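Local coordinates for protein nucleoside phosphorylase, putative (Trypanosoma brucei, PDB 3BJE) that acts as a homodimeric uridine phosphorylase, splitting uridine with phosphate into uracil and ribose 1-phosphate, and binds calcium at the interface of its two subunits, at residues S59-K64 / A334-I339; M95-I100 / G169-S174; E112-M115 / W120-R123; V156-L161 / K324-D329; E197-R202 / V271-S276. All coordinates share one frame; numbering follows the deposited sequence.

Overall arrangement
The five contacts of this nucleoside phosphorylase subunit show how one family domain ties distant parts of its chain around its active site. Interaction 1 joins an early segment to the C-terminal helix 329-348, and the other four fall between its segments in sequence. Interactions 1 and 4 touch through Cys-338 and Leu-161, their centres about 18 Å apart, and strand 324-325 leads on to helix 329-348. Interaction 2 holds this subunit's calcium-binding residues and Met-95 of the sugar-phosphate pocket, and its Met-170 packs on Leu-201 of interaction 5. Helix 97-112 runs from interaction 2 to interaction 3, whose centres lie about 26 Å apart; both contacts meet the second subunit, so this helix connects two regions of the dimer interface.

Interaction 1 (S59-K64 / A334-I339); sequences SGYFDK and AMKRCI
The phenolic OH of Tyr-61 is held against aliphatic carbon rather than a polar group of Lys-336: CB, CG and CD of the lysine all lie close to it, and OH stands 3.3 Å from Lys-336 CG. The two side chains cross at about a right angle, and the lysine continues past the hydroxyl until a bend at its last torsion turns NZ aside. Further back along the ring the partner is Ile-339, whose CG2 lies 3.7 Å from Tyr-61 CD1. That methyl is anti to the backbone N of its residue, while the other branch, CG1, carries CD1 to the neighbourhood of Tyr-61 CE1. Ile-339 thus meets the ring carbons and Lys-336 the oxygen. The pairing is carried by van der Waals contact, and Tyr-61 also leans on Leu-343, one turn further along the same helix. Ile-339 also packs on Val-57 and Ile-58 of helix 54-59 and on Leu-146 of strand 142-151. A type I beta turn from Ser-59 to Phe-62, closed by Phe-62 N to Ser-59 O at 3.0 Å, presents the ring; the turn after helix 54-59 so packs on the C-terminal helix 329-348 of the alpha/beta phosphorylase fold.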
# COMPACT_ATOMS: atom_id res chain seq x y z
N SER A 59 3.34 -20.60 10.35
CA SER A 59 2.39 -21.38 11.16
C SER A 59 2.87 -22.82 11.31
O SER A 59 2.48 -23.50 12.26
CB SER A 59 0.98 -21.34 10.59
OG SER A 59 0.89 -22.02 9.37
N GLY A 60 3.72 -23.26 10.39
CA GLY A 60 4.34 -24.58 10.49
C GLY A 60 5.23 -24.73 11.72
O GLY A 60 5.51 -25.85 12.14
N TYR A 61 5.67 -23.61 12.29
CA TYR A 61 6.48 -23.61 13.51
C TYR A 61 5.64 -23.55 14.78
O TYR A 61 6.17 -23.69 15.88
CB TYR A 61 7.47 -22.43 13.51
CG TYR A 61 8.58 -22.60 12.51
CD1 TYR A 61 8.43 -22.17 11.20
CD2 TYR A 61 9.79 -23.20 12.87
CE1 TYR A 61 9.44 -22.33 10.27
CE2 TYR A 61 10.82 -23.36 11.94
CZ TYR A 61 10.64 -22.92 10.64
OH TYR A 61 11.65 -23.08 9.72
N PHE A 62 4.33 -23.34 14.65
CA PHE A 62 3.45 -23.38 15.81
C PHE A 62 3.42 -24.80 16.37
O PHE A 62 3.68 -25.77 15.66
CB PHE A 62 2.02 -22.95 15.46
CG PHE A 62 1.88 -21.48 15.06
CD1 PHE A 62 2.92 -20.58 15.17
CD2 PHE A 62 0.65 -21.01 14.59
CE1 PHE A 62 2.76 -19.25 14.79
CE2 PHE A 62 0.48 -19.69 14.23
CZ PHE A 62 1.53 -18.81 14.34
N ASP A 63 3.09 -24.89 17.65
CA ASP A 63 2.96 -26.17 18.33
C ASP A 63 2.03 -27.11 17.55
O ASP A 63 1.05 -26.66 16.97
CB ASP A 63 2.41 -25.96 19.74
CG ASP A 63 3.30 -25.08 20.60
OD1 ASP A 63 4.53 -25.08 20.38
OD2 ASP A 63 2.76 -24.43 21.52
N LYS A 64 2.35 -28.40 17.54
CA LYS A 64 1.62 -29.38 16.74
C LYS A 64 0.12 -29.34 17.06
O LYS A 64 -0.27 -29.34 18.23
CB LYS A 64 2.21 -30.78 16.94
CG LYS A 64 1.43 -31.93 16.30
CD LYS A 64 2.21 -33.26 16.40
CE LYS A 64 1.31 -34.51 16.31
NZ LYS A 64 0.64 -34.91 17.60
N ALA A 334 17.74 -18.38 5.67
CA ALA A 334 17.81 -17.26 6.60
C ALA A 334 16.46 -17.01 7.24
O ALA A 334 16.37 -16.80 8.45
CB ALA A 334 18.32 -16.00 5.89
N MET A 335 15.40 -17.07 6.43
CA MET A 335 14.06 -16.81 6.93
C MET A 335 13.65 -17.87 7.95
O MET A 335 13.00 -17.55 8.94
CB MET A 335 13.05 -16.72 5.78
CG MET A 335 11.69 -16.16 6.18
SD MET A 335 11.74 -14.52 6.95
CE MET A 335 12.13 -13.46 5.55
N LYS A 336 14.06 -19.13 7.75
CA LYS A 336 13.75 -20.18 8.72
C LYS A 336 14.38 -19.87 10.09
O LYS A 336 13.72 -20.01 11.11
CB LYS A 336 14.17 -21.56 8.20
CG LYS A 336 13.29 -22.03 7.05
CD LYS A 336 13.60 -23.45 6.60
CE LYS A 336 13.12 -23.68 5.15
NZ LYS A 336 11.72 -23.19 4.89
N ARG A 337 15.62 -19.41 10.10
CA ARG A 337 16.28 -19.04 11.36
C ARG A 337 15.57 -17.87 12.01
O ARG A 337 15.37 -17.84 13.21
CB ARG A 337 17.75 -18.65 11.13
CG ARG A 337 18.62 -19.78 10.63
CD ARG A 337 20.08 -19.36 10.63
NE ARG A 337 20.38 -18.40 9.57
CZ ARG A 337 20.76 -18.73 8.34
NH1 ARG A 337 20.93 -20.00 7.97
NH2 ARG A 337 21.00 -17.77 7.46
N CYS A 338 15.19 -16.89 11.20
CA CYS A 338 14.64 -15.66 11.73
C CYS A 338 13.21 -15.85 12.23
O CYS A 338 12.79 -15.17 13.17
CB CYS A 338 14.70 -14.55 10.68
SG CYS A 338 16.42 -14.08 10.34
N ILE A 339 12.47 -16.76 11.60
CA ILE A 339 11.12 -17.09 12.08
C ILE A 339 11.21 -17.60 13.51
O ILE A 339 10.47 -17.14 14.38
CB ILE A 339 10.40 -18.12 11.19
CG1 ILE A 339 10.02 -17.49 9.85
CG2 ILE A 339 9.12 -18.65 11.89
CD1 ILE A 339 9.65 -18.51 8.79

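Interaction 2 (M95-I100 / G169-S174); sequences MGVDNI and GMDNTS. With CA (calcium ion), chain G; R1P (1-O-phosphono-alpha-D-ribofuranose), chain C.
Just behind the calcium site shared by the two subunits of the dimer, Val-97 in the first turn of helix 97-112 packs on Asp-171 and Thr-173, which belong to an Asx turn following strand 161-169. Val-97 CG2 does most of the touching. It sits between its own backbone N and carbonyl carbon (chi1 -72° for CG1), and from there it lies tightly against Thr-173 OG1 at 3.1 Å and against Asp-171 OD2 at 3.4 Å. The carboxylate it meets is held firmly: OD2 accepts Thr-173 N at 3.1 Å, on its anti side and tilted from the carboxylate plane, and also bonds Tyr-207 OH, while OD1 bonds Ser-296 OG. Thr-173 OG1 has its strongest polar partner in Ser-248 of the second subunit, so the valine methyl faces oxygens that are already engaged. On the other side of the helix start, calcium is bound by Met-95 O, by both oxygens of Asp-98 and by Asn-99 OD1; four atoms of the same three residues in the second subunit complete the site. Asn-99 OD1 is 2.4 Å from calcium, and its ND2 is fixed by Thr-93 O and Glu-75. Gly-96 occupies the N-cap position, and its N donates to Glu-294 OE2, which also hydrogen-bonds the bound ribose 1-phosphate. Met-95 reaches that sugar itself, its CG 3.6 Å from O3.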
# COMPACT_ATOMS: atom_id res chain seq x y z
N MET A 95 1.60 -5.32 1.04
CA MET A 95 2.68 -4.35 1.00
C MET A 95 2.23 -2.97 1.41
O MET A 95 1.20 -2.49 0.93
CB MET A 95 3.27 -4.31 -0.41
CG MET A 95 3.76 -5.65 -0.86
SD MET A 95 4.62 -5.62 -2.43
CE MET A 95 3.25 -5.45 -3.56
N GLY A 96 2.99 -2.33 2.30
CA GLY A 96 2.83 -0.91 2.55
C GLY A 96 2.21 -0.44 3.85
O GLY A 96 1.49 -1.17 4.53
N VAL A 97 2.53 0.81 4.19
CA VAL A 97 2.04 1.45 5.40
C VAL A 97 0.53 1.70 5.38
O VAL A 97 -0.12 1.76 6.42
CB VAL A 97 2.78 2.79 5.69
CG1 VAL A 97 4.23 2.52 6.16
CG2 VAL A 97 2.71 3.74 4.49
N ASP A 98 -0.01 1.82 4.17
CA ASP A 98 -1.44 1.94 3.99
C ASP A 98 -2.14 0.65 4.41
O ASP A 98 -3.16 0.67 5.09
CB ASP A 98 -1.78 2.31 2.55
CG ASP A 98 -1.29 1.32 1.53
OD1 ASP A 98 -0.20 0.72 1.67
OD2 ASP A 98 -1.96 1.16 0.51
N ASN A 99 -1.55 -0.48 4.01
CA ASN A 99 -2.04 -1.81 4.43
C ASN A 99 -1.93 -1.98 5.94
O ASN A 99 -2.81 -2.57 6.60
CB ASN A 99 -1.27 -2.91 3.71
CG ASN A 99 -1.62 -3.00 2.23
OD1 ASN A 99 -1.60 -1.99 1.49
ND2 ASN A 99 -1.95 -4.21 1.79
N ILE A 100 -0.83 -1.47 6.51
CA ILE A 100 -0.64 -1.48 7.95
C ILE A 100 -1.76 -0.69 8.65
O ILE A 100 -2.32 -1.14 9.66
CB ILE A 100 0.77 -0.94 8.36
CG1 ILE A 100 1.92 -1.85 7.86
CG2 ILE A 100 0.84 -0.74 9.88
CD1 ILE A 100 1.80 -3.32 8.25
N GLY A 169 9.67 7.76 8.72
CA GLY A 169 8.53 7.66 7.81
C GLY A 169 8.75 8.57 6.63
O GLY A 169 8.58 9.78 6.74
N MET A 170 9.13 7.99 5.50
CA MET A 170 9.18 8.73 4.24
C MET A 170 7.82 8.71 3.53
O MET A 170 7.59 9.45 2.59
CB MET A 170 10.26 8.15 3.33
CG MET A 170 11.63 8.04 4.01
SD MET A 170 12.97 7.53 2.92
CE MET A 170 12.39 5.87 2.48
N ASP A 171 6.97 7.78 3.96
CA ASP A 171 5.58 7.73 3.58
C ASP A 171 4.83 8.87 4.27
O ASP A 171 5.44 9.65 5.03
CB ASP A 171 5.01 6.40 4.07
CG ASP A 171 5.07 6.29 5.58
OD1 ASP A 171 6.19 6.16 6.15
OD2 ASP A 171 3.99 6.39 6.22
N ASN A 172 3.51 8.97 4.05
CA ASN A 172 2.70 9.99 4.73
C ASN A 172 1.50 9.45 5.50
O ASN A 172 0.67 10.21 5.98
CB ASN A 172 2.27 11.13 3.79
CG ASN A 172 0.98 10.86 3.03
OD1 ASN A 172 0.55 9.72 2.91
ND2 ASN A 172 0.37 11.94 2.47
N THR A 173 1.45 8.15 5.71
CA THR A 173 0.24 7.56 6.27
C THR A 173 -0.02 8.12 7.67
O THR A 173 -1.15 8.53 7.99
CB THR A 173 0.35 6.03 6.25
OG1 THR A 173 0.23 5.61 4.88
CG2 THR A 173 -0.76 5.36 7.10
N SER A 174 1.02 8.17 8.49
CA SER A 174 0.87 8.70 9.85
C SER A 174 0.65 10.21 9.90
O SER A 174 0.25 10.72 10.94
CB SER A 174 2.05 8.29 10.74
OG SER A 174 2.22 6.87 10.72
CA CA G . -0.19 -0.88 -0.15
C5 R1P C . 8.39 -5.33 -1.27
O5 R1P C . 9.01 -6.33 -2.08
C4 R1P C . 7.88 -5.93 0.02
O4 R1P C . 8.89 -6.70 0.69
C1 R1P C . 9.15 -6.18 2.00
C2 R1P C . 8.68 -4.72 1.90
O2 R1P C . 8.48 -4.01 3.14
C3 R1P C . 7.44 -4.87 1.01
O3 R1P C . 6.30 -5.36 1.74
O1 R1P C . 8.53 -6.96 3.07
P R1P C . 7.75 -8.37 2.98
O1P R1P C . 6.55 -7.96 2.12
O2P R1P C . 7.40 -8.69 4.42
O3P R1P C . 8.62 -9.38 2.29

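Interaction 3 (E112-M115 / W120-R123); sequences EYDM and WRHR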
# COMPACT_ATOMS: atom_id res chain seq x y z
N GLU A 112 -10.50 -4.12 21.22
CA GLU A 112 -11.04 -3.12 22.14
C GLU A 112 -12.49 -2.69 21.88
O GLU A 112 -13.07 -1.96 22.70
CB GLU A 112 -10.12 -1.91 22.21
CG GLU A 112 -8.75 -2.23 22.77
CD GLU A 112 -7.93 -0.99 23.06
OE1 GLU A 112 -8.42 -0.11 23.82
OE2 GLU A 112 -6.78 -0.92 22.57
N TYR A 113 -13.09 -3.13 20.78
CA TYR A 113 -14.53 -2.92 20.60
C TYR A 113 -15.26 -4.19 21.02
O TYR A 113 -15.08 -5.26 20.43
CB TYR A 113 -14.90 -2.53 19.16
CG TYR A 113 -16.36 -2.16 19.04
CD1 TYR A 113 -16.85 -0.99 19.60
CD2 TYR A 113 -17.27 -3.01 18.40
CE1 TYR A 113 -18.18 -0.66 19.51
CE2 TYR A 113 -18.62 -2.67 18.30
CZ TYR A 113 -19.06 -1.50 18.86
OH TYR A 113 -20.39 -1.16 18.78
N ASP A 114 -16.05 -4.07 22.09
CA ASP A 114 -16.84 -5.18 22.59
C ASP A 114 -18.13 -5.26 21.77
O ASP A 114 -19.07 -4.48 21.97
CB ASP A 114 -17.12 -4.97 24.08
CG ASP A 114 -17.87 -6.12 24.70
OD1 ASP A 114 -18.44 -6.94 23.96
OD2 ASP A 114 -17.88 -6.19 25.94
N MET A 115 -18.14 -6.19 20.81
CA MET A 115 -19.24 -6.31 19.87
C MET A 115 -20.51 -6.77 20.58
O MET A 115 -21.61 -6.36 20.22
CB MET A 115 -18.88 -7.26 18.72
CG MET A 115 -17.93 -6.62 17.74
SD MET A 115 -17.21 -7.79 16.57
CE MET A 115 -15.73 -6.90 16.07
N TRP A 120 -16.75 0.44 23.28
CA TRP A 120 -15.31 0.32 23.42
C TRP A 120 -14.94 0.04 24.87
O TRP A 120 -15.53 0.57 25.80
CB TRP A 120 -14.60 1.59 22.90
CG TRP A 120 -14.73 1.73 21.42
CD1 TRP A 120 -15.75 2.34 20.74
CD2 TRP A 120 -13.83 1.23 20.42
NE1 TRP A 120 -15.53 2.26 19.39
CE2 TRP A 120 -14.36 1.58 19.16
CE3 TRP A 120 -12.62 0.53 20.47
CZ2 TRP A 120 -13.75 1.25 17.97
CZ3 TRP A 120 -11.99 0.20 19.26
CH2 TRP A 120 -12.56 0.55 18.03
N ARG A 121 -13.95 -0.82 25.05
CA ARG A 121 -13.50 -1.20 26.37
C ARG A 121 -12.86 -0.03 27.09
O ARG A 121 -12.25 0.83 26.45
CB ARG A 121 -12.49 -2.34 26.25
CG ARG A 121 -13.07 -3.63 25.66
CD ARG A 121 -12.04 -4.75 25.59
NE ARG A 121 -12.56 -5.86 24.80
CZ ARG A 121 -13.47 -6.73 25.23
NH1 ARG A 121 -13.96 -6.67 26.46
NH2 ARG A 121 -13.90 -7.69 24.41
N HIS A 122 -13.00 0.01 28.41
CA HIS A 122 -12.39 1.07 29.20
C HIS A 122 -10.90 0.83 29.29
O HIS A 122 -10.44 -0.31 29.25
CB HIS A 122 -12.92 1.10 30.64
CG HIS A 122 -14.40 1.21 30.75
ND1 HIS A 122 -15.11 2.26 30.21
CD2 HIS A 122 -15.31 0.40 31.33
CE1 HIS A 122 -16.40 2.09 30.46
NE2 HIS A 122 -16.55 0.97 31.15
N ARG A 123 -10.17 1.93 29.46
CA ARG A 123 -8.76 1.89 29.82
C ARG A 123 -8.58 2.68 31.10
O ARG A 123 -9.36 3.59 31.40
CB ARG A 123 -7.92 2.51 28.73
CG ARG A 123 -7.86 1.72 27.45
CD ARG A 123 -6.93 2.43 26.54
NE ARG A 123 -6.69 1.74 25.28
CZ ARG A 123 -5.71 2.10 24.45
NH1 ARG A 123 -4.87 3.07 24.78
NH2 ARG A 123 -5.53 1.45 23.31
O HOH W 1 -10.86 1.19 24.14
O HOH W 2 -13.15 -6.78 21.72
O HOH W 3 -16.05 -8.99 26.64
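Segments 112-115 and 120-123 form a short antiparallel hairpin in which Tyr-113 and Trp-120 are a non-hydrogen-bonded pair, with Tyr-113 CA 4.4 Å from Trp-120 CA, and Arg-121 N donates to Glu-112 O at 2.8 Å. Both aromatic side chains leave the same face of the ladder. Tyr-113 turns the CD1 edge of its ring to the indole face in a T-shaped pair, planes at 61°, while its CB sits almost directly over the centroid of the six-membered indole ring at 3.8 Å. At the far end Arg-123 takes the Glu-112 carboxylate side-on, NE to OE1 at 2.9 Å and NH2 to OE2 at 2.8 Å, both oxygens met on their syn sides with the two planes nearly coplanar. OE1 also receives water 1, which bridges to Arg-121 O, and OE2 bonds Tyr-307 OH. Arg-121 NE is taken by Lys-111 O. Arg-121 NH1 and Asp-114 OD2 make only a long, charge-only salt bridge, water 3 between them bonding the aspartate weakly; Asp-114 pairs more closely with Arg-117. Four bonds therefore grip the buried Glu-112 carboxylate, fixing its rotation and probably stabilising its negative charge beside the dimer interface, where Arg-260 of the second subunit packs on Glu-112 and Arg-123.

Interaction 4 (V156-L161 / K324-D329); sequences VPPLAL and KMFLGD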
# COMPACT_ATOMS: atom_id res chain seq x y z
N VAL A 156 26.45 -3.60 6.63
CA VAL A 156 25.41 -4.59 6.88
C VAL A 156 25.48 -5.75 5.87
O VAL A 156 25.28 -5.54 4.68
CB VAL A 156 24.02 -3.95 6.87
CG1 VAL A 156 22.93 -5.00 7.02
CG2 VAL A 156 23.91 -2.89 7.98
N PRO A 157 25.74 -6.99 6.35
CA PRO A 157 25.88 -8.11 5.41
C PRO A 157 24.57 -8.53 4.71
O PRO A 157 23.50 -8.35 5.27
CB PRO A 157 26.35 -9.27 6.30
CG PRO A 157 26.70 -8.67 7.61
CD PRO A 157 25.92 -7.42 7.74
N PRO A 158 24.68 -9.14 3.51
CA PRO A 158 23.55 -9.77 2.84
C PRO A 158 22.89 -10.80 3.77
O PRO A 158 23.59 -11.57 4.43
CB PRO A 158 24.20 -10.49 1.65
CG PRO A 158 25.45 -9.77 1.40
CD PRO A 158 25.93 -9.28 2.74
N LEU A 159 21.57 -10.78 3.82
CA LEU A 159 20.79 -11.75 4.60
C LEU A 159 20.95 -11.62 6.12
O LEU A 159 20.49 -12.50 6.85
CB LEU A 159 21.08 -13.19 4.13
CG LEU A 159 20.80 -13.44 2.65
CD1 LEU A 159 21.23 -14.85 2.26
CD2 LEU A 159 19.32 -13.20 2.32
N ALA A 160 21.59 -10.55 6.59
CA ALA A 160 21.51 -10.20 8.01
C ALA A 160 20.07 -9.82 8.38
O ALA A 160 19.26 -9.46 7.51
CB ALA A 160 22.44 -9.04 8.33
N LEU A 161 19.78 -9.94 9.68
CA LEU A 161 18.49 -9.52 10.22
C LEU A 161 18.65 -8.11 10.75
O LEU A 161 19.36 -7.86 11.71
CB LEU A 161 18.02 -10.46 11.33
CG LEU A 161 16.58 -10.23 11.85
CD1 LEU A 161 15.52 -10.41 10.74
CD2 LEU A 161 16.28 -11.15 13.05
N LYS A 324 23.53 -6.29 -5.18
CA LYS A 324 22.93 -7.56 -5.57
C LYS A 324 21.63 -7.76 -4.80
O LYS A 324 21.41 -7.11 -3.78
CB LYS A 324 23.85 -8.73 -5.19
CG LYS A 324 24.84 -9.18 -6.24
CD LYS A 324 25.47 -10.52 -5.85
CE LYS A 324 26.46 -10.40 -4.69
NZ LYS A 324 26.92 -11.72 -4.16
N MET A 325 20.80 -8.69 -5.28
CA MET A 325 19.69 -9.21 -4.50
C MET A 325 19.95 -10.66 -4.10
O MET A 325 20.63 -11.40 -4.82
CB MET A 325 18.38 -9.12 -5.27
CG MET A 325 17.79 -7.70 -5.32
SD MET A 325 16.02 -7.76 -5.65
CE MET A 325 15.38 -8.34 -4.07
N PHE A 326 19.40 -11.04 -2.95
CA PHE A 326 19.66 -12.35 -2.36
C PHE A 326 18.33 -13.03 -2.09
O PHE A 326 17.77 -12.92 -0.99
CB PHE A 326 20.52 -12.21 -1.10
CG PHE A 326 21.79 -11.45 -1.34
CD1 PHE A 326 22.95 -12.11 -1.70
CD2 PHE A 326 21.81 -10.06 -1.26
CE1 PHE A 326 24.13 -11.40 -1.95
CE2 PHE A 326 22.98 -9.34 -1.50
CZ PHE A 326 24.14 -10.02 -1.85
N LEU A 327 17.82 -13.69 -3.12
CA LEU A 327 16.55 -14.39 -3.06
C LEU A 327 16.85 -15.88 -3.21
O LEU A 327 18.01 -16.28 -3.30
CB LEU A 327 15.62 -13.89 -4.17
CG LEU A 327 15.41 -12.37 -4.22
CD1 LEU A 327 14.61 -11.95 -5.46
CD2 LEU A 327 14.75 -11.85 -2.94
N GLY A 328 15.80 -16.70 -3.21
CA GLY A 328 15.97 -18.15 -3.39
C GLY A 328 16.33 -18.91 -2.12
O GLY A 328 15.91 -18.56 -1.02
N ASP A 329 17.12 -19.97 -2.29
CA ASP A 329 17.43 -20.91 -1.20
C ASP A 329 18.10 -20.23 -0.01
O ASP A 329 17.77 -20.53 1.14
CB ASP A 329 18.35 -22.04 -1.71
CG ASP A 329 17.63 -23.01 -2.63
OD1 ASP A 329 16.42 -22.80 -2.90
OD2 ASP A 329 18.27 -23.98 -3.08
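Pro-158 meets Phe-326 obliquely, setting its CB-CG edge on one face of the phenyl ring with CB over the middle. CB is 3.5 Å from the ring centroid and only 10° off the normal, a CH-pi contact, while Pro-158 CG leans out toward the far rim, 3.5 Å from Phe-326 CZ. Phenylalanine takes this pose because its CG is anti to the carbonyl carbon and the ring is turned roughly perpendicular to the side-chain stem (chi2 -91°), which sets a whole face before the proline. Leu-159 approaches lower down, at the root of the same side chain: its CD2 branch touches Phe-326 CB at 3.8 Å. Pro-158 and Leu-159 occupy the two central positions of a type II beta turn from Pro-157 to Ala-160, with Leu-159 at a positive phi, 68°, so the turn delivers one to the ring and the other to its base. The turn precedes strand 161-169 and is tied by backbone bonds to Val-315 of strand 308-318, while Leu-159 also packs on Val-314 and on Gln-330 of helix 329-348. The segment holding Phe-326 leads from strand 324-325 into helix 329-348. The cohesion is probably mainly dispersive, with the polarised C-H of Pro-158 CB over the pi face contributing, and the contact buries Phe-326 O without a polar partner in the model, 3.7 Å from Leu-159 CD2.

Interaction 5 (E197-R202 / V271-S276); sequences EQTGLR and VEELGS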
# COMPACT_ATOMS: atom_id res chain seq x y z
N GLU A 197 18.16 18.02 6.89
CA GLU A 197 19.25 18.93 6.53
C GLU A 197 20.22 18.31 5.54
O GLU A 197 20.78 19.01 4.70
CB GLU A 197 19.99 19.41 7.79
CG GLU A 197 19.13 20.37 8.60
CD GLU A 197 19.77 20.87 9.90
OE1 GLU A 197 20.88 20.43 10.26
OE2 GLU A 197 19.14 21.73 10.56
N GLN A 198 20.38 16.99 5.63
CA GLN A 198 21.43 16.27 4.94
C GLN A 198 20.96 15.27 3.88
O GLN A 198 21.75 14.45 3.42
CB GLN A 198 22.30 15.54 5.95
CG GLN A 198 23.04 16.48 6.91
CD GLN A 198 23.88 15.75 7.92
OE1 GLN A 198 24.27 14.59 7.71
NE2 GLN A 198 24.17 16.41 9.05
N THR A 199 19.68 15.32 3.49
CA THR A 199 19.22 14.49 2.39
C THR A 199 18.16 15.21 1.58
O THR A 199 17.60 16.21 2.01
CB THR A 199 18.58 13.16 2.87
OG1 THR A 199 17.24 13.37 3.33
CG2 THR A 199 19.38 12.49 3.98
N GLY A 200 17.85 14.65 0.42
CA GLY A 200 16.76 15.16 -0.42
C GLY A 200 15.39 15.05 0.19
O GLY A 200 14.42 15.61 -0.35
N LEU A 201 15.27 14.34 1.32
CA LEU A 201 14.02 14.36 2.09
C LEU A 201 13.76 15.75 2.70
O LEU A 201 12.71 15.96 3.29
CB LEU A 201 14.00 13.28 3.16
CG LEU A 201 14.03 11.86 2.56
CD1 LEU A 201 14.44 10.83 3.60
CD2 LEU A 201 12.68 11.44 1.91
N ARG A 202 14.67 16.70 2.52
CA ARG A 202 14.36 18.10 2.77
C ARG A 202 13.06 18.54 2.07
O ARG A 202 12.45 19.50 2.47
CB ARG A 202 15.54 19.01 2.38
CG ARG A 202 15.79 19.11 0.88
CD ARG A 202 16.94 20.06 0.56
NE ARG A 202 18.17 19.69 1.25
CZ ARG A 202 19.03 18.76 0.84
NH1 ARG A 202 18.83 18.10 -0.30
NH2 ARG A 202 20.09 18.48 1.59
N VAL A 271 19.71 6.24 -1.54
CA VAL A 271 20.47 5.21 -0.84
C VAL A 271 21.80 5.75 -0.29
O VAL A 271 22.09 5.58 0.89
CB VAL A 271 20.73 4.00 -1.77
CG1 VAL A 271 21.92 3.18 -1.30
CG2 VAL A 271 19.50 3.14 -1.82
N GLU A 272 22.58 6.40 -1.13
CA GLU A 272 23.85 6.97 -0.71
C GLU A 272 23.67 8.06 0.33
O GLU A 272 24.45 8.14 1.28
CB GLU A 272 24.64 7.51 -1.92
CG GLU A 272 25.33 6.43 -2.74
CD GLU A 272 26.35 7.00 -3.73
OE1 GLU A 272 25.92 7.51 -4.78
OE2 GLU A 272 27.57 6.92 -3.46
N GLU A 273 22.62 8.87 0.16
CA GLU A 273 22.34 9.92 1.14
C GLU A 273 22.02 9.31 2.52
O GLU A 273 22.67 9.65 3.53
CB GLU A 273 21.20 10.82 0.68
CG GLU A 273 21.52 11.63 -0.55
CD GLU A 273 20.36 12.50 -1.01
OE1 GLU A 273 19.33 12.48 -0.33
OE2 GLU A 273 20.49 13.22 -2.03
N LEU A 274 21.06 8.41 2.55
CA LEU A 274 20.70 7.76 3.82
C LEU A 274 21.88 7.02 4.43
O LEU A 274 22.06 7.01 5.65
CB LEU A 274 19.55 6.77 3.65
CG LEU A 274 18.19 7.42 3.39
CD1 LEU A 274 17.14 6.34 3.11
CD2 LEU A 274 17.74 8.31 4.54
N GLY A 275 22.67 6.36 3.58
CA GLY A 275 23.84 5.62 4.03
C GLY A 275 24.93 6.48 4.65
O GLY A 275 25.79 5.94 5.38
N SER A 276 24.93 7.79 4.35
CA SER A 276 26.00 8.70 4.83
C SER A 276 25.71 9.20 6.25
O SER A 276 26.60 9.77 6.90
CB SER A 276 26.14 9.89 3.90
OG SER A 276 25.05 10.78 4.02
O HOH W 4 25.62 13.34 5.43
O HOH W 5 20.28 15.88 -1.65
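Glu-273 reaches from helix 270-276 to the turn after helix 186-198 and touches it along most of its length. Its CB lies against Thr-199, loosely, with both CB and CG2 of the threonine 4.1 Å away. From there the chain runs extended, chi2 at 179°, taking CD up to the backbone of the turn. OE1 forms the central bond: Gly-200 N donates to it at 2.7 Å with a nearly straight N-H...O angle of 176°, arriving on the syn side but well tilted from the carboxylate plane. The same oxygen rests 3.4 Å from Thr-199 CB. OE2 is met by water 5, which donates to it at 2.7 Å and accepts from Arg-202 NH1, so the two charges are joined through water, with Arg-202 NH1 and Glu-273 OE2 5.4 Å apart. Arg-202 is itself steadied by NH2 to Glu-197 O, with its guanidinium lying over Thr-199 O. The turn has its own ties: Thr-199 OG1 bonds Val-195 O and accepts Leu-201 N in an ST turn. Beside these polar bonds, Leu-201 CD1 and Leu-274 CD2 are just in touch at 4.3 Å. On the other flank, water 4 bridges Gln-198 OE1 and Ser-276 OG, and that hydroxyl also donates to Glu-273 O. Gly-200 begins the 3-10 segment 200-202, so the carboxylate binds the N-H at its amino end; any partial positive charge at the start of this short segment, together with the water-linked arginine, would probably favour the ionised form of Glu-273.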